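Local coordinates for uncharacterized protein (Clostridium leptum, PDB 4PW1) that is of unknown function but folds as a nine-stranded antiparallel beta sheet surrounded by alpha-helices, at residues A50-R55 against D186-E191; F42-V47 against E66-I71. One frame throughout, in Å; residues are numbered along the deposited sequence. Where two conformers were deposited one is given.

Contact 1 of 2, residues A50-R55 against D186-E191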
ATOM      1  N   ALA B  50     -11.642 -17.123  16.796  1.00 19.96           N
ATOM      2  CA  ALA B  50     -10.892 -17.311  15.550  1.00 21.11           C
ATOM      3  C   ALA B  50     -11.235 -18.666  14.849  1.00 21.96           C
ATOM      4  O   ALA B  50     -11.379 -18.721  13.626  1.00 22.47           O
ATOM      5  CB  ALA B  50      -9.404 -17.230  15.828  1.00 19.71           C
ATOM      6  N   ALA B  51     -11.290 -19.749  15.613  1.00 19.84           N
ATOM      7  CA  ALA B  51     -11.740 -21.050  15.083  1.00 22.17           C
ATOM      8  C   ALA B  51     -13.097 -20.967  14.383  1.00 21.12           C
ATOM      9  O   ALA B  51     -13.274 -21.469  13.257  1.00 21.86           O
ATOM     10  CB  ALA B  51     -11.814 -22.089  16.180  1.00 22.17           C
ATOM     11  N   ASN B  52     -14.057 -20.315  15.032  1.00 20.64           N
ATOM     12  CA  ASN B  52     -15.360 -20.115  14.422  1.00 20.81           C
ATOM     13  C   ASN B  52     -15.310 -19.152  13.199  1.00 21.82           C
ATOM     14  O   ASN B  52     -16.020 -19.326  12.211  1.00 23.39           O
ATOM     15  CB  ASN B  52     -16.306 -19.619  15.479  1.00 21.75           C
ATOM     16  CG  ASN B  52     -16.736 -20.743  16.407  1.00 24.85           C
ATOM     17  OD1 ASN B  52     -17.510 -21.587  16.019  1.00 22.31           O
ATOM     18  ND2 ASN B  52     -16.229 -20.753  17.597  1.00 25.49           N
ATOM     19  N   SER B  53     -14.477 -18.138  13.275  1.00 21.74           N
ATOM     20  CA  SER B  53     -14.283 -17.236  12.113  1.00 19.35           C
ATOM     21  C   SER B  53     -13.782 -17.984  10.879  1.00 19.05           C
ATOM     22  O   SER B  53     -14.297 -17.793   9.762  1.00 22.27           O
ATOM     23  CB  SER B  53     -13.318 -16.129  12.470  1.00 20.33           C
ATOM     24  OG  SER B  53     -13.860 -15.308  13.506  1.00 21.28           O
ATOM     25  N   VAL B  54     -12.808 -18.868  11.076  1.00 18.68           N
ATOM     26  CA  VAL B  54     -12.296 -19.702   9.997  1.00 19.92           C
ATOM     27  C   VAL B  54     -13.430 -20.512   9.365  1.00 23.32           C
ATOM     28  O   VAL B  54     -13.610 -20.481   8.127  1.00 21.42           O
ATOM     29  CB  VAL B  54     -11.164 -20.635  10.470  1.00 21.51           C
ATOM     30  CG1 VAL B  54     -10.788 -21.660   9.394  1.00 24.65           C
ATOM     31  CG2 VAL B  54      -9.937 -19.828  10.916  1.00 23.22           C
ATOM     32  N   ARG B  55     -14.229 -21.208  10.178  1.00 20.67           N
ATOM     33  CA  ARG B  55     -15.322 -22.014   9.623  1.00 22.31           C
ATOM     34  C   ARG B  55     -16.444 -21.206   8.953  1.00 21.39           C
ATOM     35  O   ARG B  55     -16.956 -21.594   7.902  1.00 23.12           O
ATOM     36  CB  ARG B  55     -15.933 -22.936  10.696  1.00 24.82           C
ATOM     37  CG  ARG B  55     -15.031 -24.086  11.140  1.00 25.38           C
ATOM     38  CD  ARG B  55     -15.821 -25.043  12.033  1.00 28.22           C
ATOM     39  NE  ARG B  55     -16.031 -24.434  13.341  1.00 27.98           N
ATOM     40  CZ  ARG B  55     -15.197 -24.553  14.368  1.00 27.01           C
ATOM     41  NH1 ARG B  55     -14.051 -25.215  14.276  1.00 28.70           N
ATOM     42  NH2 ARG B  55     -15.467 -23.937  15.493  1.00 27.29           N
ATOM     43  N   ASP B 186     -23.975 -14.434  15.775  1.00 27.31           N
ATOM     44  CA  ASP B 186     -25.023 -15.256  16.419  1.00 31.72           C
ATOM     45  C   ASP B 186     -24.421 -16.501  17.053  1.00 36.41           C
ATOM     46  O   ASP B 186     -24.715 -16.832  18.188  1.00 34.95           O
ATOM     47  CB  ASP B 186     -26.074 -15.709  15.414  1.00 34.27           C
ATOM     48  CG  ASP B 186     -26.844 -14.578  14.846  1.00 35.00           C
ATOM     49  OD1 ASP B 186     -26.806 -13.499  15.436  1.00 38.43           O
ATOM     50  OD2 ASP B 186     -27.500 -14.751  13.809  1.00 39.80           O
ATOM     51  N   GLN B 187     -23.558 -17.188  16.315  1.00 37.95           N
ATOM     52  CA  GLN B 187     -22.862 -18.357  16.842  1.00 35.58           C
ATOM     53  C   GLN B 187     -22.165 -18.038  18.182  1.00 39.71           C
ATOM     54  O   GLN B 187     -22.370 -18.778  19.172  1.00 34.10           O
ATOM     55  CB  GLN B 187     -21.864 -18.876  15.810  1.00 41.50           C
ATOM     56  CG  GLN B 187     -20.973 -20.025  16.254  1.00 49.93           C
ATOM     57  CD  GLN B 187     -21.746 -21.279  16.583  1.00 59.30           C
ATOM     58  OE1 GLN B 187     -22.896 -21.437  16.184  1.00 58.29           O
ATOM     59  NE2 GLN B 187     -21.116 -22.170  17.332  1.00 65.27           N
HETATM   60  N   MSE B 188     -21.420 -16.920  18.254  1.00 30.03           N
HETATM   61  CA  MSE B 188     -20.753 -16.543  19.517  1.00 31.77           C
HETATM   62  C   MSE B 188     -21.774 -16.216  20.646  1.00 35.12           C
HETATM   63  O   MSE B 188     -21.609 -16.632  21.785  1.00 35.49           O
HETATM   64  CB  MSE B 188     -19.804 -15.366  19.295  1.00 30.46           C
HETATM   65  CG  MSE B 188     -18.732 -15.631  18.254  1.00 31.66           C
HETATM   66 SE   MSE B 188     -17.727 -17.287  18.519  0.75 29.41          SE
HETATM   67  CE  MSE B 188     -18.684 -18.729  17.813  1.00 36.30           C
ATOM     68  N   ARG B 189     -22.846 -15.500  20.335  1.00 35.25           N
ATOM     69  CA  ARG B 189     -23.808 -15.120  21.365  0.50 39.55           C
ATOM     70  C   ARG B 189     -24.574 -16.334  21.893  1.00 44.25           C
ATOM     71  O   ARG B 189     -24.685 -16.492  23.106  1.00 46.02           O
ATOM     72  CB  ARG B 189     -24.758 -14.029  20.869  0.50 38.88           C
ATOM     73  CG  ARG B 189     -24.007 -12.736  20.590  0.50 38.94           C
ATOM     74  CD  ARG B 189     -24.884 -11.522  20.331  0.50 40.71           C
ATOM     75  NE  ARG B 189     -24.141 -10.334  19.887  0.50 38.47           N
ATOM     76  CZ  ARG B 189     -23.212  -9.710  20.605  0.50 37.34           C
ATOM     77  NH1 ARG B 189     -22.852 -10.176  21.789  0.50 50.06           N
ATOM     78  NH2 ARG B 189     -22.630  -8.628  20.143  0.50 33.52           N
ATOM     79  N   LYS B 190     -25.060 -17.197  20.980  1.00 51.02           N
ATOM     80  CA  LYS B 190     -25.708 -18.498  21.316  1.00 51.62           C
ATOM     81  C   LYS B 190     -24.875 -19.273  22.305  1.00 52.63           C
ATOM     82  O   LYS B 190     -25.395 -19.794  23.271  1.00 51.38           O
ATOM     83  CB  LYS B 190     -25.927 -19.393  20.080  1.00 46.52           C
ATOM     84  N   GLU B 191     -23.573 -19.330  22.072  1.00 45.09           N
ATOM     85  CA  GLU B 191     -22.654 -20.063  22.946  1.00 53.12           C
ATOM     86  C   GLU B 191     -22.197 -19.237  24.152  1.00 48.07           C
ATOM     87  O   GLU B 191     -21.344 -19.686  24.904  1.00 53.69           O
ATOM     88  CB  GLU B 191     -21.375 -20.476  22.170  1.00 53.95           C
ATOM     89  CG  GLU B 191     -21.609 -21.269  20.870  1.00 63.54           C
ATOM     90  CD  GLU B 191     -21.853 -22.745  21.109  1.00 81.86           C
ATOM     91  OE1 GLU B 191     -20.962 -23.399  21.683  1.00 90.78           O
ATOM     92  OE2 GLU B 191     -22.937 -23.250  20.722  1.00 86.30           O
TER
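N52 on helix 44-58 reaches across to Q187 and M188 near the C-terminal end of helix 173-190, joining two of the helices that surround the nine-stranded antiparallel sheet. The nearest CA atoms of the two segments, those of N52 and Q187, are 8.1 Å apart, and the gap is bridged by side chains alone. In M188, a selenomethionine, bends at chi2 (-51°) and chi3 (83°) bring the selenium end to the amide of N52. SE lies on the face side of that amide, off its centre and 3.9 Å from N52 ND2. The modelled methyl is too close to the amide carbon, and its position is doubtful. Q187 comes in from beside M188 and runs at about a right angle to the N52 side chain, touching it with its aliphatic part: Q187 CG is 3.8 Å from N52 OD1. The two amide planes are turned 38° from each other, and no bond joins them. N52 instead spends its polar atoms on its own helix. Its ND2 donates to the backbone oxygen of S48, one turn earlier, while R55, which also forms a salt bridge with D64, approaches from the following turn. R55 NH2 donates a hydrogen bond of 3.2 Å to N52 OD1, arriving from above the carbonyl plane rather than along a lone pair, although OD1 lies close to the guanidinium plane.

Contact 2 of 2, residues F42-V47 against E66-I71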
ATOM      1  N   PHE B  42      -1.676 -16.697  24.496  1.00 22.14           N
ATOM      2  CA  PHE B  42      -2.854 -17.557  24.340  1.00 23.93           C
ATOM      3  C   PHE B  42      -3.968 -17.001  25.204  1.00 23.47           C
ATOM      4  O   PHE B  42      -3.809 -16.915  26.389  1.00 23.99           O
ATOM      5  CB  PHE B  42      -2.580 -19.013  24.808  1.00 24.77           C
ATOM      6  CG  PHE B  42      -3.810 -19.897  24.735  1.00 26.11           C
ATOM      7  CD1 PHE B  42      -4.164 -20.461  23.553  1.00 26.51           C
ATOM      8  CD2 PHE B  42      -4.622 -20.134  25.857  1.00 32.34           C
ATOM      9  CE1 PHE B  42      -5.291 -21.255  23.426  1.00 29.11           C
ATOM     10  CE2 PHE B  42      -5.760 -20.940  25.733  1.00 29.78           C
ATOM     11  CZ  PHE B  42      -6.105 -21.467  24.501  1.00 28.60           C
ATOM     12  N   GLU B  43      -5.104 -16.671  24.598  1.00 22.52           N
ATOM     13  CA  GLU B  43      -6.301 -16.265  25.301  1.00 23.67           C
ATOM     14  C   GLU B  43      -7.444 -17.041  24.681  1.00 23.79           C
ATOM     15  O   GLU B  43      -7.791 -16.857  23.498  1.00 20.61           O
ATOM     16  CB  GLU B  43      -6.528 -14.757  25.107  1.00 24.12           C
ATOM     17  CG  GLU B  43      -5.468 -13.898  25.776  1.00 25.41           C
ATOM     18  CD  GLU B  43      -5.408 -12.474  25.206  1.00 29.27           C
ATOM     19  OE1 GLU B  43      -5.199 -12.293  23.983  1.00 26.83           O
ATOM     20  OE2 GLU B  43      -5.634 -11.547  25.980  1.00 27.77           O
ATOM     21  N   GLU B  44      -8.079 -17.877  25.484  1.00 23.87           N
ATOM     22  CA  GLU B  44      -9.016 -18.875  24.964  1.00 25.99           C
ATOM     23  C   GLU B  44     -10.220 -18.322  24.225  1.00 24.01           C
ATOM     24  O   GLU B  44     -10.648 -18.899  23.219  1.00 22.77           O
ATOM     25  CB  GLU B  44      -9.485 -19.847  26.065  1.00 31.07           C
ATOM     26  CG  GLU B  44     -10.020 -21.145  25.490  1.00 36.04           C
ATOM     27  CD  GLU B  44     -11.495 -21.027  25.089  1.00 32.13           C
ATOM     28  OE1 GLU B  44     -12.153 -20.156  25.660  1.00 33.27           O
ATOM     29  OE2 GLU B  44     -11.981 -21.740  24.189  1.00 28.00           O
ATOM     30  N   GLU B  45     -10.759 -17.214  24.699  1.00 22.29           N
ATOM     31  CA  GLU B  45     -11.909 -16.587  24.033  1.00 24.96           C
ATOM     32  C   GLU B  45     -11.545 -16.076  22.644  1.00 24.46           C
ATOM     33  O   GLU B  45     -12.392 -16.053  21.729  1.00 21.51           O
ATOM     34  CB  GLU B  45     -12.436 -15.411  24.851  1.00 28.53           C
ATOM     35  CG  GLU B  45     -13.035 -15.853  26.179  1.00 45.61           C
ATOM     36  CD  GLU B  45     -14.199 -14.983  26.611  1.00 64.21           C
ATOM     37  OE1 GLU B  45     -15.391 -15.330  26.325  1.00 72.71           O
ATOM     38  OE2 GLU B  45     -13.902 -13.941  27.211  1.00 73.25           O
ATOM     39  N   ILE B  46     -10.299 -15.650  22.487  1.00 22.42           N
ATOM     40  CA  ILE B  46      -9.869 -15.187  21.181  1.00 20.85           C
ATOM     41  C   ILE B  46      -9.680 -16.379  20.261  1.00 20.89           C
ATOM     42  O   ILE B  46     -10.125 -16.356  19.101  1.00 20.44           O
ATOM     43  CB  ILE B  46      -8.637 -14.277  21.284  1.00 23.31           C
ATOM     44  CG1 ILE B  46      -9.134 -12.957  21.901  1.00 28.63           C
ATOM     45  CG2 ILE B  46      -8.066 -14.045  19.905  1.00 22.28           C
ATOM     46  CD1 ILE B  46      -8.079 -11.960  22.250  1.00 38.38           C
ATOM     47  N   VAL B  47      -9.102 -17.446  20.797  1.00 20.75           N
ATOM     48  CA  VAL B  47      -8.928 -18.656  20.022  1.00 19.89           C
ATOM     49  C   VAL B  47     -10.264 -19.240  19.547  1.00 22.68           C
ATOM     50  O   VAL B  47     -10.416 -19.559  18.392  1.00 20.66           O
ATOM     51  CB  VAL B  47      -8.070 -19.674  20.759  1.00 21.30           C
ATOM     52  CG1 VAL B  47      -7.993 -20.985  19.969  1.00 23.04           C
ATOM     53  CG2 VAL B  47      -6.668 -19.106  20.976  1.00 20.73           C
ATOM     54  N   GLU B  66      -8.591 -29.688  15.722  1.00 27.82           N
ATOM     55  CA  GLU B  66      -7.552 -29.448  14.679  1.00 27.39           C
ATOM     56  C   GLU B  66      -7.034 -27.995  14.664  1.00 26.53           C
ATOM     57  O   GLU B  66      -5.858 -27.749  14.462  1.00 30.35           O
ATOM     58  CB  GLU B  66      -8.104 -29.793  13.293  1.00 28.38           C
ATOM     59  CG  GLU B  66      -8.717 -31.183  13.172  1.00 35.23           C
ATOM     60  CD  GLU B  66      -9.487 -31.485  11.865  1.00 41.26           C
ATOM     61  OE1 GLU B  66     -10.492 -30.843  11.497  1.00 38.50           O
ATOM     62  OE2 GLU B  66      -9.092 -32.444  11.198  1.00 54.50           O
ATOM     63  N   LEU B  67      -7.901 -27.014  14.881  1.00 25.82           N
ATOM     64  CA  LEU B  67      -7.468 -25.603  14.785  1.00 24.54           C
ATOM     65  C   LEU B  67      -6.758 -25.068  16.035  1.00 28.96           C
ATOM     66  O   LEU B  67      -5.844 -24.270  15.912  1.00 23.48           O
ATOM     67  CB  LEU B  67      -8.659 -24.696  14.494  1.00 24.53           C
ATOM     68  CG  LEU B  67      -9.297 -24.977  13.128  1.00 25.68           C
ATOM     69  CD1 LEU B  67     -10.509 -24.084  12.963  1.00 23.12           C
ATOM     70  CD2 LEU B  67      -8.262 -24.767  12.000  1.00 25.86           C
ATOM     71  N   TYR B  68      -7.214 -25.461  17.233  1.00 26.92           N
ATOM     72  CA  TYR B  68      -6.697 -24.852  18.485  1.00 25.06           C
ATOM     73  C   TYR B  68      -5.181 -24.880  18.583  1.00 26.34           C
ATOM     74  O   TYR B  68      -4.577 -23.858  18.816  1.00 28.80           O
ATOM     75  CB  TYR B  68      -7.332 -25.510  19.727  1.00 25.63           C
ATOM     76  CG  TYR B  68      -8.544 -24.766  20.244  1.00 23.63           C
ATOM     77  CD1 TYR B  68      -9.601 -24.433  19.396  1.00 22.73           C
ATOM     78  CD2 TYR B  68      -8.632 -24.414  21.573  1.00 24.39           C
ATOM     79  CE1 TYR B  68     -10.709 -23.758  19.841  1.00 24.94           C
ATOM     80  CE2 TYR B  68      -9.749 -23.759  22.057  1.00 26.85           C
ATOM     81  CZ  TYR B  68     -10.784 -23.444  21.204  1.00 26.69           C
ATOM     82  OH  TYR B  68     -11.850 -22.767  21.674  1.00 27.88           O
ATOM     83  N   PRO B  69      -4.552 -26.024  18.286  1.00 28.61           N
ATOM     84  CA  PRO B  69      -3.107 -26.026  18.335  1.00 27.62           C
ATOM     85  C   PRO B  69      -2.415 -25.105  17.337  1.00 27.03           C
ATOM     86  O   PRO B  69      -1.256 -24.797  17.525  1.00 27.98           O
ATOM     87  CB  PRO B  69      -2.732 -27.481  18.014  1.00 31.06           C
ATOM     88  CG  PRO B  69      -3.965 -28.288  18.320  1.00 31.51           C
ATOM     89  CD  PRO B  69      -5.106 -27.370  17.998  1.00 32.79           C
ATOM     90  N   LEU B  70      -3.110 -24.665  16.294  1.00 23.36           N
ATOM     91  CA  LEU B  70      -2.480 -23.856  15.250  1.00 25.89           C
ATOM     92  C   LEU B  70      -2.779 -22.363  15.394  1.00 24.91           C
ATOM     93  O   LEU B  70      -2.119 -21.526  14.794  1.00 25.18           O
ATOM     94  CB  LEU B  70      -2.958 -24.314  13.876  1.00 27.18           C
ATOM     95  CG  LEU B  70      -2.737 -25.796  13.551  1.00 30.43           C
ATOM     96  CD1 LEU B  70      -3.299 -26.110  12.186  1.00 30.75           C
ATOM     97  CD2 LEU B  70      -1.254 -26.120  13.590  1.00 31.98           C
ATOM     98  N   ILE B  71      -3.804 -22.017  16.158  1.00 25.93           N
ATOM     99  CA  ILE B  71      -4.154 -20.608  16.325  1.00 23.51           C
ATOM    100  C   ILE B  71      -3.262 -19.941  17.389  1.00 24.28           C
ATOM    101  O   ILE B  71      -3.589 -19.931  18.556  1.00 24.31           O
ATOM    102  CB  ILE B  71      -5.628 -20.473  16.703  1.00 21.08           C
ATOM    103  CG1 ILE B  71      -6.473 -21.029  15.543  1.00 22.86           C
ATOM    104  CG2 ILE B  71      -6.004 -19.026  16.958  1.00 23.14           C
ATOM    105  CD1 ILE B  71      -7.954 -21.189  15.889  1.00 22.93           C
TER
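A chi1 of 176° turns CG1 of V47 away from the backbone N and over the ring of Y68, while E44, one turn earlier on the same helix, first extends and then bends at chi2 to bring its carboxylate to the phenol end of that ring. The valine methyl forms a CH-pi contact of nearly ideal placement: V47 CG1 is 3.6 Å from the centroid of the Y68 ring and only 2° off the normal, almost equally distant from all six ring carbons. E44 works at the edge instead. Y68 OH donates to E44 OE2 over 2.7 Å, with the acceptor in the ring plane but met on the anti side of the carboxylate, whose plane is turned 33° from the ring. Methyl and carboxylate thus hold one aromatic group from two directions, the first resting on its face and the second fixing its far end. The pairing joins the first turn of helix 44-58, which follows the N-cap residue E43, to the short helix 64-67 and the residues after it that lead back to the sheet at strand 74-76. Beside V47, on the same side of the ring, I71 continues the apolar patch toward strand 80-89, where it meets M86. V47 CG1 lies 4.1 Å from I71 CB, and the second valine methyl, CG2, is also 4.1 Å from I71 CG2. The delta methyl of I71 comes up to the valine backbone, I71 CD1 standing 3.9 Å from V47 O.

Both contacts draw on helix 44-58, which contact 2 meets at its first turn and contact 1 farther along; their centres lie 13 Å apart. Contact 1 is the more buried yet the smaller, 112 Å² against 276 Å², and reaches a helix distant in sequence, whereas contact 2 closes a local connection at a partly exposed margin. Their chemistry runs against their depth: the buried interface pairs an amide with thioether and aliphatic atoms, the polar atoms of N52 being bonded within helix 44-58, while contact 2 combines apolar packing with a tyrosine-carboxylate bond between segments. They touch as L67 CD1 meets A51 O and R55 NH1, I71 CD1 meets A51 N, and I71 CG2 meets A50 CB.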